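Side-chain contacts in glycoside hydrolase family 81 (Clostridium thermocellum, PDB 6FOP), which probably hydrolyses beta-1,3-glucans such as laminarin, as a family 81 glycoside hydrolase of the Clostridium thermocellum cellulosome: residues I67-P72 with F201-L206; A125-M128 with Y133-F136. All coordinates share one frame; numbering follows the deposited sequence.

Contact 1 (I67-P72 with F201-L206); sequences IEVGKP and FSIAVL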
ATOM      1  N   ILE A  67      -9.970 -23.930 -10.747  1.00 16.03           N
ATOM      2  CA  ILE A  67      -9.769 -22.484 -10.612  1.00 16.80           C
ATOM      3  C   ILE A  67     -10.885 -21.717 -11.308  1.00 15.63           C
ATOM      4  O   ILE A  67     -10.994 -21.735 -12.553  1.00 16.07           O
ATOM      5  CB  ILE A  67      -8.408 -22.021 -11.205  1.00 17.84           C
ATOM      6  CG1 ILE A  67      -7.223 -22.879 -10.724  1.00 17.48           C
ATOM      7  CG2 ILE A  67      -8.183 -20.558 -10.833  1.00 18.25           C
ATOM      8  CD1 ILE A  67      -6.816 -24.004 -11.653  1.00 19.66           C
ATOM      9  N   GLU A  68     -11.731 -21.039 -10.526  1.00 15.31           N
ATOM     10  CA  GLU A  68     -12.730 -20.157 -11.113  1.00 15.48           C
ATOM     11  C   GLU A  68     -12.014 -18.971 -11.728  1.00 14.78           C
ATOM     12  O   GLU A  68     -11.086 -18.442 -11.117  1.00 16.06           O
ATOM     13  CB  GLU A  68     -13.732 -19.620 -10.092  1.00 16.69           C
ATOM     14  CG  GLU A  68     -14.528 -20.695  -9.379  1.00 17.03           C
ATOM     15  CD  GLU A  68     -15.685 -20.150  -8.573  1.00 18.11           C
ATOM     16  OE1 GLU A  68     -15.677 -18.954  -8.224  1.00 18.99           O
ATOM     17  OE2 GLU A  68     -16.604 -20.943  -8.244  1.00 20.36           O
ATOM     18  N   VAL A  69     -12.491 -18.541 -12.877  1.00 15.35           N
ATOM     19  CA  VAL A  69     -12.019 -17.380 -13.614  1.00 14.80           C
ATOM     20  C   VAL A  69     -13.203 -16.477 -13.902  1.00 15.77           C
ATOM     21  O   VAL A  69     -14.269 -16.957 -14.344  1.00 16.74           O
ATOM     22  CB  VAL A  69     -11.362 -17.777 -14.945  1.00 15.32           C
ATOM     23  CG1 VAL A  69     -10.929 -16.547 -15.735  1.00 15.62           C
ATOM     24  CG2 VAL A  69     -10.194 -18.728 -14.733  1.00 15.43           C
ATOM     25  N   GLY A  70     -13.041 -15.172 -13.695  1.00 15.80           N
ATOM     26  CA  GLY A  70     -14.095 -14.241 -14.073  1.00 17.21           C
ATOM     27  C   GLY A  70     -13.609 -12.828 -14.299  1.00 16.73           C
ATOM     28  O   GLY A  70     -12.492 -12.462 -13.902  1.00 17.03           O
ATOM     29  N   LYS A  71     -14.495 -12.027 -14.883  1.00 17.56           N
ATOM     30  CA  LYS A  71     -14.320 -10.600 -14.980  1.00 17.25           C
ATOM     31  C   LYS A  71     -15.494  -9.996 -14.242  1.00 17.48           C
ATOM     32  O   LYS A  71     -16.632 -10.202 -14.638  1.00 18.31           O
ATOM     33  CB  LYS A  71     -14.280 -10.059 -16.411  1.00 20.10           C
ATOM     34  CG  LYS A  71     -13.880  -8.569 -16.409  1.00 24.13           C
ATOM     35  CD  LYS A  71     -13.703  -7.991 -17.778  1.00 30.40           C
ATOM     36  CE  LYS A  71     -13.364  -6.525 -17.700  1.00 32.85           C
ATOM     37  NZ  LYS A  71     -14.538  -5.700 -17.362  1.00 36.26           N
ATOM     38  N   PRO A  72     -15.249  -9.220 -13.170  1.00 17.08           N
ATOM     39  CA  PRO A  72     -16.389  -8.693 -12.400  1.00 17.61           C
ATOM     40  C   PRO A  72     -17.361  -7.836 -13.183  1.00 19.05           C
ATOM     41  O   PRO A  72     -16.950  -7.053 -14.049  1.00 19.34           O
ATOM     42  CB  PRO A  72     -15.706  -7.869 -11.297  1.00 18.18           C
ATOM     43  CG  PRO A  72     -14.385  -8.562 -11.113  1.00 18.60           C
ATOM     44  CD  PRO A  72     -13.969  -8.966 -12.494  1.00 17.20           C
ATOM     45  N   PHE A 201      -1.488 -24.196 -21.422  1.00 13.96           N
ATOM     46  CA  PHE A 201      -2.864 -23.764 -21.785  1.00 13.94           C
ATOM     47  C   PHE A 201      -3.030 -22.380 -21.184  1.00 14.66           C
ATOM     48  O   PHE A 201      -2.643 -22.179 -20.034  1.00 14.79           O
ATOM     49  CB  PHE A 201      -3.882 -24.733 -21.189  1.00 15.19           C
ATOM     50  CG  PHE A 201      -5.306 -24.427 -21.523  1.00 16.54           C
ATOM     51  CD1 PHE A 201      -5.860 -24.898 -22.712  1.00 18.04           C
ATOM     52  CD2 PHE A 201      -6.089 -23.660 -20.679  1.00 17.59           C
ATOM     53  CE1 PHE A 201      -7.155 -24.634 -23.035  1.00 19.73           C
ATOM     54  CE2 PHE A 201      -7.418 -23.382 -21.010  1.00 19.39           C
ATOM     55  CZ  PHE A 201      -7.939 -23.865 -22.200  1.00 20.66           C
ATOM     56  N   SER A 202      -3.559 -21.426 -21.948  1.00 13.96           N
ATOM     57  CA  SER A 202      -3.806 -20.088 -21.374  1.00 13.73           C
ATOM     58  C   SER A 202      -5.165 -19.570 -21.770  1.00 13.57           C
ATOM     59  O   SER A 202      -5.787 -20.079 -22.709  1.00 14.73           O
ATOM     60  CB  SER A 202      -2.710 -19.097 -21.771  1.00 14.06           C
ATOM     61  OG  SER A 202      -2.703 -18.882 -23.161  1.00 14.82           O
ATOM     62  N   ILE A 203      -5.612 -18.541 -21.068  1.00 14.00           N
ATOM     63  CA  ILE A 203      -6.875 -17.857 -21.371  1.00 14.84           C
ATOM     64  C   ILE A 203      -6.585 -16.363 -21.317  1.00 14.45           C
ATOM     65  O   ILE A 203      -5.589 -15.946 -20.675  1.00 14.06           O
ATOM     66  CB  ILE A 203      -8.008 -18.248 -20.413  1.00 15.73           C
ATOM     67  CG1 ILE A 203      -7.791 -17.723 -18.987  1.00 15.52           C
ATOM     68  CG2 ILE A 203      -8.176 -19.762 -20.396  1.00 16.34           C
ATOM     69  CD1 ILE A 203      -8.258 -16.298 -18.719  1.00 16.09           C
ATOM     70  N   ALA A 204      -7.412 -15.568 -21.981  1.00 14.93           N
ATOM     71  CA  ALA A 204      -7.389 -14.102 -21.808  1.00 13.93           C
ATOM     72  C   ALA A 204      -8.772 -13.589 -21.787  1.00 13.92           C
ATOM     73  O   ALA A 204      -9.639 -14.072 -22.516  1.00 16.61           O
ATOM     74  CB  ALA A 204      -6.622 -13.382 -22.903  1.00 14.32           C
ATOM     75  N   VAL A 205      -8.993 -12.560 -20.987  1.00 14.10           N
ATOM     76  CA  VAL A 205     -10.192 -11.746 -21.123  1.00 14.15           C
ATOM     77  C   VAL A 205      -9.951 -10.715 -22.235  1.00 14.99           C
ATOM     78  O   VAL A 205      -8.916 -10.046 -22.268  1.00 15.52           O
ATOM     79  CB  VAL A 205     -10.637 -11.083 -19.808  1.00 14.82           C
ATOM     80  CG1 VAL A 205      -9.565 -10.175 -19.191  1.00 15.35           C
ATOM     81  CG2 VAL A 205     -11.935 -10.305 -20.017  1.00 16.01           C
ATOM     82  N   LEU A 206     -10.874 -10.681 -23.192  1.00 15.77           N
ATOM     83  CA  LEU A 206     -10.739  -9.868 -24.395  1.00 16.08           C
ATOM     84  C   LEU A 206     -11.610  -8.641 -24.279  1.00 17.15           C
ATOM     85  O   LEU A 206     -12.654  -8.690 -23.655  1.00 19.17           O
ATOM     86  CB  LEU A 206     -11.189 -10.688 -25.609  1.00 16.65           C
ATOM     87  CG  LEU A 206     -10.447 -12.003 -25.801  1.00 16.76           C
ATOM     88  CD1 LEU A 206     -11.115 -12.833 -26.898  1.00 18.96           C
ATOM     89  CD2 LEU A 206      -8.982 -11.785 -26.116  1.00 18.05           C
TER
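V69 and I203 meet through methyl groups, CG1 of V69 lying 4.0 Å from CD1 of I203, and the two side chains slide past each other in opposite senses. Two residues further along, K71, just past the end of strand 66-70, meets V205: the lysine CD sits 3.7 Å from V205 CG2, with the aliphatic chain crossing the valine branch at about a right angle. These two pairs account for the residue contacts within 4.5 Å, and no hydrogen bond links the segments. The torsions explain which atoms arrive. The V69 methyl that reaches across is trans to the backbone nitrogen (chi1 177°), while I203 holds CG1 in the crowded position between its own N and C (chi1 69°), from which CD1 extends to the valine. The CA atoms of V69 and I203 are 9.3 Å apart and those of K71 and V205 7.5 Å, much too far for strand pairing but spanned by side chains from two layers. This is face-to-face packing in a beta-sandwich: strand 66-70 belongs to one antiparallel sheet, strand 200-206 to the other, and the family 81 fold places such a sandwich ahead of its helical domain. F89 touches both V69 and I203, F60 packs on V69 and L174 on I203, while L58 packs on I203 and V205. K71 is extended through chi3, which lays CD against V205, and then bends at chi4 (-75°), taking NZ to a hydrogen bond with the carbonyl oxygen of S282; the V205 carbonyl is held by the hydroxyl of neighbouring Y281. At its backbone, K71 is fixed by D88 OD2, which accepts from the amide N.

Contact 2 (A125-M128 with Y133-F136); sequences ATLM and YAYF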
ATOM      1  N   ALA A 125      -1.283 -22.956 -11.909  1.00 15.41           N
ATOM      2  CA  ALA A 125      -1.871 -21.721 -12.431  1.00 15.32           C
ATOM      3  C   ALA A 125      -1.002 -20.517 -12.091  1.00 15.27           C
ATOM      4  O   ALA A 125      -0.550 -20.389 -10.938  1.00 16.54           O
ATOM      5  CB  ALA A 125      -3.250 -21.535 -11.846  1.00 16.71           C
ATOM      6  N   THR A 126      -0.755 -19.673 -13.087  1.00 13.32           N
ATOM      7  CA  THR A 126      -0.113 -18.380 -12.877  1.00 13.85           C
ATOM      8  C   THR A 126      -1.186 -17.301 -13.045  1.00 13.43           C
ATOM      9  O   THR A 126      -1.784 -17.168 -14.128  1.00 14.35           O
ATOM     10  CB  THR A 126       1.015 -18.132 -13.883  1.00 15.77           C
ATOM     11  OG1 THR A 126       1.992 -19.160 -13.743  1.00 15.96           O
ATOM     12  CG2 THR A 126       1.695 -16.778 -13.688  1.00 15.48           C
ATOM     13  N   LEU A 127      -1.389 -16.559 -11.954  1.00 13.61           N
ATOM     14  CA  LEU A 127      -2.353 -15.456 -11.849  1.00 13.58           C
ATOM     15  C   LEU A 127      -1.540 -14.165 -11.719  1.00 13.58           C
ATOM     16  O   LEU A 127      -0.568 -14.130 -10.953  1.00 14.09           O
ATOM     17  CB  LEU A 127      -3.247 -15.636 -10.649  1.00 15.50           C
ATOM     18  CG  LEU A 127      -3.793 -17.043 -10.430  1.00 16.02           C
ATOM     19  CD1 LEU A 127      -4.651 -17.061  -9.170  1.00 17.36           C
ATOM     20  CD2 LEU A 127      -4.537 -17.595 -11.642  1.00 16.76           C
ATOM     21  N   MET A 128      -1.903 -13.150 -12.505  1.00 13.76           N
ATOM     22  CA  MET A 128      -1.089 -11.940 -12.560  1.00 13.65           C
ATOM     23  C   MET A 128      -1.930 -10.680 -12.492  1.00 13.35           C
ATOM     24  O   MET A 128      -2.894 -10.505 -13.257  1.00 14.27           O
ATOM     25  CB  MET A 128      -0.237 -11.951 -13.818  1.00 15.27           C
ATOM     26  CG  MET A 128       0.553 -10.681 -14.067  1.00 15.93           C
ATOM     27  SD  MET A 128       1.676 -11.017 -15.405  1.00 18.04           S
ATOM     28  CE  MET A 128       2.145  -9.386 -15.877  1.00 18.59           C
ATOM     29  N   TYR A 133      -4.226 -12.097 -19.185  1.00 13.51           N
ATOM     30  CA  TYR A 133      -4.025 -13.540 -19.305  1.00 12.89           C
ATOM     31  C   TYR A 133      -4.001 -14.246 -17.970  1.00 12.49           C
ATOM     32  O   TYR A 133      -3.649 -13.629 -16.936  1.00 13.81           O
ATOM     33  CB  TYR A 133      -2.710 -13.861 -19.973  1.00 13.23           C
ATOM     34  CG  TYR A 133      -2.575 -13.379 -21.390  1.00 12.45           C
ATOM     35  CD1 TYR A 133      -3.090 -14.144 -22.464  1.00 13.07           C
ATOM     36  CD2 TYR A 133      -1.898 -12.220 -21.696  1.00 13.17           C
ATOM     37  CE1 TYR A 133      -2.943 -13.722 -23.769  1.00 13.40           C
ATOM     38  CE2 TYR A 133      -1.762 -11.783 -23.003  1.00 13.60           C
ATOM     39  CZ  TYR A 133      -2.289 -12.554 -24.050  1.00 13.24           C
ATOM     40  OH  TYR A 133      -2.091 -12.102 -25.347  1.00 14.58           O
ATOM     41  N   ALA A 134      -4.322 -15.549 -17.985  1.00 13.31           N
ATOM     42  CA  ALA A 134      -3.931 -16.476 -16.916  1.00 13.88           C
ATOM     43  C   ALA A 134      -3.336 -17.694 -17.618  1.00 13.04           C
ATOM     44  O   ALA A 134      -3.788 -18.075 -18.711  1.00 14.22           O
ATOM     45  CB  ALA A 134      -5.077 -16.871 -16.009  1.00 14.43           C
ATOM     46  N   TYR A 135      -2.294 -18.251 -17.023  1.00 12.55           N
ATOM     47  CA  TYR A 135      -1.476 -19.284 -17.663  1.00 12.60           C
ATOM     48  C   TYR A 135      -1.502 -20.565 -16.830  1.00 13.71           C
ATOM     49  O   TYR A 135      -1.458 -20.510 -15.605  1.00 14.36           O
ATOM     50  CB  TYR A 135      -0.030 -18.815 -17.791  1.00 13.14           C
ATOM     51  CG  TYR A 135       0.150 -17.422 -18.387  1.00 12.40           C
ATOM     52  CD1 TYR A 135       0.063 -17.188 -19.734  1.00 13.30           C
ATOM     53  CD2 TYR A 135       0.394 -16.333 -17.560  1.00 13.31           C
ATOM     54  CE1 TYR A 135       0.234 -15.946 -20.278  1.00 13.60           C
ATOM     55  CE2 TYR A 135       0.565 -15.070 -18.089  1.00 12.88           C
ATOM     56  CZ  TYR A 135       0.475 -14.847 -19.426  1.00 13.47           C
ATOM     57  OH  TYR A 135       0.657 -13.575 -19.941  1.00 13.52           O
ATOM     58  N   PHE A 136      -1.562 -21.720 -17.515  1.00 13.07           N
ATOM     59  CA  PHE A 136      -1.732 -22.994 -16.845  1.00 13.25           C
ATOM     60  C   PHE A 136      -0.824 -24.064 -17.435  1.00 13.15           C
ATOM     61  O   PHE A 136      -0.582 -24.078 -18.650  1.00 14.47           O
ATOM     62  CB  PHE A 136      -3.189 -23.479 -16.968  1.00 13.67           C
ATOM     63  CG  PHE A 136      -4.225 -22.483 -16.471  1.00 14.37           C
ATOM     64  CD1 PHE A 136      -4.744 -21.523 -17.313  1.00 14.91           C
ATOM     65  CD2 PHE A 136      -4.645 -22.515 -15.150  1.00 14.09           C
ATOM     66  CE1 PHE A 136      -5.666 -20.587 -16.850  1.00 15.18           C
ATOM     67  CE2 PHE A 136      -5.563 -21.584 -14.683  1.00 15.17           C
ATOM     68  CZ  PHE A 136      -6.075 -20.635 -15.543  1.00 15.75           C
TER
HETATM   69  O   HOH W   1       1.546 -21.966 -14.574  1.00 23.31           O
HETATM   70  O   HOH W   2      -4.107 -13.115 -14.312  1.00 14.06           O
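T126 and Y135 form an antiparallel hydrogen-bonded pair, with T126 N to Y135 O at 2.7 Å (176° at the hydrogen) and Y135 N to T126 O at 3.1 Å, in a hairpin whose strand axes run 162° apart. On the face of this pair, the T126 methyl CG2 comes to the edge of the Y135 ring, near its plane, 4.1 Å from CD2. That methyl is trans to the backbone nitrogen, which puts OG1 beside the backbone N, where it hydrogen-bonds D113 OD1 and accepts from a water that also donates, weakly, to Y135 O. The opposite face carries A125 and F136, a non-hydrogen-bonded pair: A125 CB stands 3.7 Å from F136 CE2, approaching the ring obliquely. F136 has CG trans to its carbonyl carbon (chi1 -55°), bringing the ring across beside the alanine. L127 CD2 reaches A134 CB more loosely, at 4.5 Å.

Toward the turn the strands separate. A second water replaces direct pairing there, accepting from M128 N at 2.9 Å and lying 2.7 Å from Y133 O, to which it probably donates. The Y135 carbonyl thus takes a nearly straight amide bond, a CA-H...O contact from A125 and a weak water bond, whereas the water between M128 and Y133 bridges backbone atoms that the widened hairpin leaves too far apart to bond directly.

How the contacts relate
Contact 2 pairs neighbours within one sheet, whereas contact 1 packs that sheet against the other; their centres are 9 Å apart. Strand 200-206 pairs directly with strand 133-139: F201 O is 2.8 Å from F136 N and I203 O is 3.0 Å from A134 N, both probable hydrogen bonds. I203 therefore serves both, its carbonyl in the sheet and its side chain in the interlayer. F60 of the facing sheet packs on V69 of contact 1 and on L127 and A134 of contact 2. A bound magnesium ion lies about 13 Å from the V69 side chain, and one lies about 11 Å from that of L127, so neither contact forms a metal site.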